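Local coordinates for protein ABC transporter (Caldanaerobius, PDB 4G68) that probably serves as the extracellular solute-binding component of an ABC transporter, capturing xylan-derived sugars for uptake by a thermophilic bacterium, at residues T101-F106 against V320-V325; Y146-D151 against A338-A343. All coordinates share one frame; numbering follows the deposited sequence.

Contact 1 of 2, residues T101-F106 against V320-V325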
ATOM      1  N   THR C 101       9.272   7.187  -2.334  1.00 23.30           N
ATOM      2  CA  THR C 101       8.813   7.343  -0.936  1.00 21.03           C
ATOM      3  C   THR C 101       7.289   7.117  -0.845  1.00 21.91           C
ATOM      4  O   THR C 101       6.632   6.817  -1.878  1.00 20.70           O
ATOM      5  CB  THR C 101       9.212   8.709  -0.366  1.00 20.23           C
ATOM      6  OG1 THR C 101       9.206   8.679   1.066  1.00 19.93           O
ATOM      7  CG2 THR C 101       8.269   9.797  -0.894  1.00 21.79           C
ATOM      8  N   TRP C 102       6.787   7.190   0.391  1.00 18.91           N
ATOM      9  CA  TRP C 102       5.368   7.227   0.701  1.00 21.86           C
ATOM     10  C   TRP C 102       5.059   8.603   1.152  1.00 22.27           C
ATOM     11  O   TRP C 102       5.644   9.125   2.096  1.00 22.74           O
ATOM     12  CB  TRP C 102       4.973   6.216   1.775  1.00 19.29           C
ATOM     13  CG  TRP C 102       5.190   4.801   1.288  1.00 21.93           C
ATOM     14  CD1 TRP C 102       4.303   4.006   0.595  1.00 20.62           C
ATOM     15  CD2 TRP C 102       6.405   4.007   1.428  1.00 19.70           C
ATOM     16  NE1 TRP C 102       4.867   2.800   0.284  1.00 22.82           N
ATOM     17  CE2 TRP C 102       6.134   2.727   0.780  1.00 22.44           C
ATOM     18  CE3 TRP C 102       7.647   4.220   2.015  1.00 21.26           C
ATOM     19  CZ2 TRP C 102       7.084   1.699   0.739  1.00 21.95           C
ATOM     20  CZ3 TRP C 102       8.590   3.187   2.000  1.00 21.59           C
ATOM     21  CH2 TRP C 102       8.324   1.957   1.364  1.00 25.35           C
ATOM     22  N   ALA C 103       4.163   9.232   0.426  1.00 25.71           N
ATOM     23  CA  ALA C 103       3.822  10.626   0.683  1.00 26.41           C
ATOM     24  C   ALA C 103       2.956  10.717   1.919  1.00 30.02           C
ATOM     25  O   ALA C 103       2.355   9.711   2.337  1.00 32.25           O
ATOM     26  CB  ALA C 103       3.083  11.201  -0.502  1.00 29.20           C
ATOM     27  N   GLY C 104       2.868  11.932   2.466  1.00 30.84           N
ATOM     28  CA  GLY C 104       2.134  12.170   3.696  1.00 28.93           C
ATOM     29  C   GLY C 104       3.041  12.024   4.907  1.00 30.06           C
ATOM     30  O   GLY C 104       4.207  12.461   4.876  1.00 30.68           O
ATOM     31  N   GLY C 105       2.473  11.464   5.980  1.00 26.53           N
ATOM     32  CA  GLY C 105       3.180  11.182   7.268  1.00 26.84           C
ATOM     33  C   GLY C 105       4.566  10.559   7.272  1.00 28.17           C
ATOM     34  O   GLY C 105       5.442  11.029   8.026  1.00 28.69           O
ATOM     35  N   PHE C 106       4.785   9.527   6.443  1.00 24.76           N
ATOM     36  CA  PHE C 106       6.105   8.869   6.355  1.00 21.73           C
ATOM     37  C   PHE C 106       7.158   9.852   5.912  1.00 23.62           C
ATOM     38  O   PHE C 106       8.301   9.796   6.352  1.00 22.02           O
ATOM     39  CB  PHE C 106       6.044   7.762   5.328  1.00 20.89           C
ATOM     40  CG  PHE C 106       7.350   7.014   5.125  1.00 22.56           C
ATOM     41  CD1 PHE C 106       7.644   5.886   5.906  1.00 23.25           C
ATOM     42  CD2 PHE C 106       8.249   7.375   4.102  1.00 22.20           C
ATOM     43  CE1 PHE C 106       8.841   5.167   5.712  1.00 26.00           C
ATOM     44  CE2 PHE C 106       9.420   6.634   3.892  1.00 22.12           C
ATOM     45  CZ  PHE C 106       9.708   5.529   4.686  1.00 24.70           C
ATOM     46  N   VAL C 320      -0.168   7.902  -2.678  1.00 23.74           N
ATOM     47  CA  VAL C 320       0.868   7.961  -1.678  1.00 22.96           C
ATOM     48  C   VAL C 320       2.210   7.581  -2.249  1.00 23.65           C
ATOM     49  O   VAL C 320       3.215   7.867  -1.604  1.00 24.12           O
ATOM     50  CB  VAL C 320       0.573   7.007  -0.484  1.00 20.36           C
ATOM     51  CG1 VAL C 320      -0.580   7.546   0.403  1.00 19.41           C
ATOM     52  CG2 VAL C 320       0.224   5.613  -1.017  1.00 21.55           C
ATOM     53  N   GLY C 321       2.247   6.906  -3.418  1.00 22.94           N
ATOM     54  CA  GLY C 321       3.549   6.544  -4.001  1.00 21.01           C
ATOM     55  C   GLY C 321       4.100   7.808  -4.671  1.00 20.57           C
ATOM     56  O   GLY C 321       3.418   8.430  -5.452  1.00 19.11           O
ATOM     57  N   ALA C 322       5.304   8.232  -4.297  1.00 21.99           N
ATOM     58  CA  ALA C 322       5.914   9.441  -4.901  1.00 22.65           C
ATOM     59  C   ALA C 322       7.438   9.266  -5.031  1.00 22.66           C
ATOM     60  O   ALA C 322       8.023   8.360  -4.405  1.00 21.38           O
ATOM     61  CB  ALA C 322       5.576  10.711  -4.132  1.00 21.41           C
ATOM     62  N   LEU C 323       8.027  10.106  -5.895  1.00 24.57           N
ATOM     63  CA  LEU C 323       9.485  10.288  -6.007  1.00 23.98           C
ATOM     64  C   LEU C 323       9.866  11.640  -5.399  1.00 24.62           C
ATOM     65  O   LEU C 323       9.222  12.638  -5.689  1.00 23.31           O
ATOM     66  CB  LEU C 323       9.956  10.220  -7.467  1.00 24.07           C
ATOM     67  CG  LEU C 323       9.557   8.957  -8.253  1.00 24.16           C
ATOM     68  CD1 LEU C 323      10.111   8.968  -9.665  1.00 24.49           C
ATOM     69  CD2 LEU C 323      10.023   7.707  -7.510  1.00 21.92           C
HETATM   70  N   MSE C 324      10.916  11.653  -4.564  1.00 22.89           N
HETATM   71  CA  MSE C 324      11.436  12.929  -3.999  1.00 25.35           C
HETATM   72  C   MSE C 324      12.865  13.128  -4.470  1.00 24.77           C
HETATM   73  O   MSE C 324      13.578  12.166  -4.775  1.00 25.90           O
HETATM   74  CB  MSE C 324      11.274  12.887  -2.491  1.00 26.45           C
HETATM   75  CG  MSE C 324       9.818  13.193  -2.141  1.00 23.40           C
HETATM   76 SE   MSE C 324       9.709  13.226  -0.166  1.00 31.31          SE
HETATM   77  CE  MSE C 324       7.854  13.862  -0.133  1.00 23.72           C
ATOM     78  N   VAL C 325      13.253  14.397  -4.558  1.00 26.96           N
ATOM     79  CA  VAL C 325      14.593  14.826  -4.907  1.00 24.00           C
ATOM     80  C   VAL C 325      15.225  15.369  -3.620  1.00 24.74           C
ATOM     81  O   VAL C 325      14.661  16.249  -2.948  1.00 23.72           O
ATOM     82  CB  VAL C 325      14.544  15.964  -5.983  1.00 25.88           C
ATOM     83  CG1 VAL C 325      15.922  16.607  -6.173  1.00 26.40           C
ATOM     84  CG2 VAL C 325      14.009  15.421  -7.334  1.00 21.56           C
TER

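Contact 2 of 2, residues Y146-D151 against A338-A343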
ATOM      1  N   TYR C 146       6.586  18.931  -2.387  1.00 25.94           N
ATOM      2  CA  TYR C 146       7.892  18.269  -2.166  1.00 23.51           C
ATOM      3  C   TYR C 146       8.154  16.916  -2.880  1.00 22.06           C
ATOM      4  O   TYR C 146       9.167  16.248  -2.583  1.00 21.61           O
ATOM      5  CB  TYR C 146       8.129  18.051  -0.650  1.00 22.65           C
ATOM      6  CG  TYR C 146       8.396  19.344   0.064  1.00 21.70           C
ATOM      7  CD1 TYR C 146       9.688  19.877   0.102  1.00 22.00           C
ATOM      8  CD2 TYR C 146       7.356  20.068   0.629  1.00 21.76           C
ATOM      9  CE1 TYR C 146       9.928  21.082   0.733  1.00 22.22           C
ATOM     10  CE2 TYR C 146       7.583  21.266   1.271  1.00 22.87           C
ATOM     11  CZ  TYR C 146       8.866  21.765   1.334  1.00 23.65           C
ATOM     12  OH  TYR C 146       9.127  22.968   1.976  1.00 26.92           O
ATOM     13  N   GLY C 147       7.299  16.531  -3.827  1.00 21.56           N
ATOM     14  CA  GLY C 147       7.456  15.248  -4.488  1.00 21.35           C
ATOM     15  C   GLY C 147       6.624  15.197  -5.767  1.00 23.87           C
ATOM     16  O   GLY C 147       5.710  15.999  -5.939  1.00 20.07           O
ATOM     17  N   ILE C 148       6.974  14.266  -6.651  1.00 23.69           N
ATOM     18  CA  ILE C 148       6.225  14.008  -7.881  1.00 22.37           C
ATOM     19  C   ILE C 148       5.474  12.682  -7.616  1.00 21.64           C
ATOM     20  O   ILE C 148       6.102  11.637  -7.500  1.00 20.62           O
ATOM     21  CB  ILE C 148       7.196  13.841  -9.111  1.00 23.20           C
ATOM     22  CG1 ILE C 148       8.043  15.127  -9.376  1.00 20.97           C
ATOM     23  CG2 ILE C 148       6.446  13.411 -10.357  1.00 20.92           C
ATOM     24  CD1 ILE C 148       7.275  16.446  -9.414  1.00 21.80           C
ATOM     25  N   PRO C 149       4.128  12.722  -7.509  1.00 21.96           N
ATOM     26  CA  PRO C 149       3.384  11.491  -7.231  1.00 24.47           C
ATOM     27  C   PRO C 149       3.507  10.551  -8.425  1.00 25.05           C
ATOM     28  O   PRO C 149       3.706  11.035  -9.573  1.00 27.21           O
ATOM     29  CB  PRO C 149       1.926  11.986  -7.036  1.00 22.94           C
ATOM     30  CG  PRO C 149       2.048  13.460  -6.861  1.00 23.52           C
ATOM     31  CD  PRO C 149       3.224  13.858  -7.693  1.00 23.33           C
ATOM     32  N   PHE C 150       3.420   9.233  -8.193  1.00 23.63           N
ATOM     33  CA  PHE C 150       3.375   8.310  -9.350  1.00 22.67           C
ATOM     34  C   PHE C 150       2.340   7.180  -9.241  1.00 24.45           C
ATOM     35  O   PHE C 150       1.905   6.659 -10.262  1.00 21.69           O
ATOM     36  CB  PHE C 150       4.749   7.753  -9.693  1.00 20.92           C
ATOM     37  CG  PHE C 150       5.229   6.669  -8.750  1.00 23.98           C
ATOM     38  CD1 PHE C 150       4.939   5.326  -9.001  1.00 25.52           C
ATOM     39  CD2 PHE C 150       6.006   6.994  -7.629  1.00 23.19           C
ATOM     40  CE1 PHE C 150       5.357   4.319  -8.117  1.00 27.16           C
ATOM     41  CE2 PHE C 150       6.464   5.991  -6.767  1.00 24.47           C
ATOM     42  CZ  PHE C 150       6.134   4.656  -7.012  1.00 26.83           C
ATOM     43  N   ASP C 151       1.950   6.817  -8.021  1.00 24.83           N
ATOM     44  CA  ASP C 151       0.893   5.810  -7.863  1.00 25.97           C
ATOM     45  C   ASP C 151      -0.024   5.955  -6.640  1.00 25.58           C
ATOM     46  O   ASP C 151       0.213   6.765  -5.749  1.00 22.24           O
ATOM     47  CB  ASP C 151       1.424   4.365  -8.119  1.00 29.01           C
ATOM     48  CG  ASP C 151       2.178   3.725  -6.921  1.00 32.54           C
ATOM     49  OD1 ASP C 151       2.114   4.206  -5.782  1.00 37.60           O
ATOM     50  OD2 ASP C 151       2.806   2.651  -7.144  1.00 32.31           O
ATOM     51  N   ALA C 338      14.516  14.236 -14.579  1.00 25.94           N
ATOM     52  CA  ALA C 338      14.463  12.804 -14.475  1.00 24.59           C
ATOM     53  C   ALA C 338      13.340  12.292 -13.633  1.00 25.21           C
ATOM     54  O   ALA C 338      12.708  11.336 -14.027  1.00 26.67           O
ATOM     55  CB  ALA C 338      15.786  12.265 -13.944  1.00 25.68           C
ATOM     56  N   ALA C 339      13.155  12.853 -12.427  1.00 23.66           N
ATOM     57  CA  ALA C 339      12.082  12.398 -11.529  1.00 24.62           C
ATOM     58  C   ALA C 339      10.742  12.495 -12.285  1.00 24.60           C
ATOM     59  O   ALA C 339       9.990  11.489 -12.337  1.00 26.75           O
ATOM     60  CB  ALA C 339      12.029  13.202 -10.230  1.00 22.12           C
ATOM     61  N   LYS C 340      10.468  13.656 -12.899  1.00 21.41           N
ATOM     62  CA  LYS C 340       9.251  13.796 -13.734  1.00 22.80           C
ATOM     63  C   LYS C 340       9.029  12.692 -14.760  1.00 23.32           C
ATOM     64  O   LYS C 340       7.892  12.175 -14.912  1.00 24.29           O
ATOM     65  CB  LYS C 340       9.269  15.111 -14.464  1.00 25.16           C
ATOM     66  CG  LYS C 340       8.892  16.262 -13.587  1.00 25.09           C
ATOM     67  CD  LYS C 340       8.773  17.531 -14.413  1.00 23.88           C
ATOM     68  CE  LYS C 340       9.372  18.722 -13.722  1.00 23.71           C
ATOM     69  NZ  LYS C 340       9.103  19.977 -14.486  1.00 25.99           N
ATOM     70  N   TYR C 341      10.094  12.344 -15.465  1.00 21.14           N
ATOM     71  CA  TYR C 341      10.069  11.224 -16.449  1.00 26.91           C
ATOM     72  C   TYR C 341       9.894   9.870 -15.731  1.00 24.29           C
ATOM     73  O   TYR C 341       9.046   9.094 -16.064  1.00 27.33           O
ATOM     74  CB  TYR C 341      11.338  11.234 -17.343  1.00 26.90           C
ATOM     75  CG  TYR C 341      11.611   9.944 -18.089  1.00 29.60           C
ATOM     76  CD1 TYR C 341      11.225   9.811 -19.431  1.00 32.19           C
ATOM     77  CD2 TYR C 341      12.293   8.868 -17.472  1.00 28.17           C
ATOM     78  CE1 TYR C 341      11.485   8.645 -20.150  1.00 32.41           C
ATOM     79  CE2 TYR C 341      12.531   7.689 -18.172  1.00 33.99           C
ATOM     80  CZ  TYR C 341      12.135   7.590 -19.510  1.00 33.93           C
ATOM     81  OH  TYR C 341      12.372   6.446 -20.265  1.00 38.32           O
ATOM     82  N   LEU C 342      10.695   9.613 -14.731  1.00 26.86           N
ATOM     83  CA  LEU C 342      10.602   8.338 -14.021  1.00 23.37           C
ATOM     84  C   LEU C 342       9.213   8.098 -13.418  1.00 25.21           C
ATOM     85  O   LEU C 342       8.696   6.969 -13.486  1.00 26.08           O
ATOM     86  CB  LEU C 342      11.608   8.351 -12.899  1.00 24.99           C
ATOM     87  CG  LEU C 342      13.058   8.242 -13.356  1.00 24.38           C
ATOM     88  CD1 LEU C 342      13.920   8.353 -12.103  1.00 24.78           C
ATOM     89  CD2 LEU C 342      13.246   6.890 -14.115  1.00 19.01           C
ATOM     90  N   ALA C 343       8.621   9.145 -12.837  1.00 23.98           N
ATOM     91  CA  ALA C 343       7.291   9.060 -12.231  1.00 24.31           C
ATOM     92  C   ALA C 343       6.216   8.660 -13.240  1.00 24.82           C
ATOM     93  O   ALA C 343       5.504   7.666 -13.015  1.00 22.89           O
ATOM     94  CB  ALA C 343       6.933  10.367 -11.560  1.00 25.73           C
TER

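Contact 1 of 2, residues T101-F106 against V320-V325
Thr101 and Ala322 form an antiparallel hydrogen-bonded pair where the end of strand 98-102 meets strand 317-325, in the mixed sheet of a fold belonging to the periplasmic-binding-protein clan. Thr101 N donates to Ala322 O at 2.7 Å, and Ala322 N returns to Thr101 O at 3.1 Å, arriving well above that carbonyl's plane (41° out of it). The ladder reaches one residue beyond the strand end: Ala103 N bonds Val320 O at 2.6 Å, nearly straight and in the carbonyl plane. Val320 O gathers further contacts there, a CA-H...O contact from Trp102 CA at 3.2 Å and the methyl CB of Ala103 at 3.5 Å, while Val320 CG1 packs loosely against Ala103 O. Trp102 sends its side chain to the other face of the sheet from Thr101 and Ala322, where Lys83 makes a cation-pi contact with it. Thr101, the residue most covered here, divides its two branches. OG1, anti to the backbone N (chi1 -159°), hydrogen-bonds with Ser107 OG; CG2 faces selenomethionine Met324, whose chain, extended beyond CG, crosses the threonine obliquely and brings SE within 3.8 Å of that methyl.

Contact 2 of 2, residues Y146-D151 against A338-A343
Ala343 presses its CB onto Ile148 where helix 332-353 packs on strand 144-160, an alpha/beta layer in which the axes of strand 148-151 and helix 338-343 run nearly parallel (16°), 8.4 Å apart at closest approach. The tight part centres on this alanine. Ile148 CG2 sits 3.3 Å from Ala343 CB, closer than usual for two methyl groups; CG2 stands anti to the backbone N and is the branch nearer the helix, while CG1, beside the backbone N (chi1 -61°), lies toward Lys340. Phe150 closes in farther along the strand, its CB 3.4 Å from Ala343 O and 3.9 Å from Ala343 CB. Its CG lies between the backbone N and the carbonyl carbon (chi1 76°), and the ring points off the helix; Leu323 and Gln100 touch it. Pro149 O lies 3.8 Å from Ala343 CB and accepts a hydrogen bond from Trp360 NE1.

Toward Lys340 the fit slackens: Ile148 CG2 approaches Lys340 CA, and Ile148 CG1 approaches Lys340 CG, no nearer than 4.4 Å. The partly exposed lysine directs NZ to a salt bridge with Asp125 and a hydrogen bond with Tyr122 O. No hydrogen bond joins strand to helix. The helix bonds internally, as Ala343 N does to Ala339 O, and the strand bonds to its sheet neighbours, which implies that their direct contact rests on close packing, mostly of apolar groups.

In the fold
Both contacts are buried, their centres about 10 Å apart, but contact 1 lies nearer the centre of the chain (about 12 Å, against about 17 Å) and contact 2 has a partly exposed margin at its lysine. They share one sheet: strand 317-325 pairs with strand 98-102 in contact 1 and with strand 144-160 of contact 2, then leads on through the chain to helix 332-353. Contact 1 is strand-to-strand and dominated by backbone hydrogen bonds; contact 2 lays a helix on the sheet through apolar side chains. Leu323 links them, bonding Ile148 through its backbone N and setting CD1 against the backbone N of Ala343.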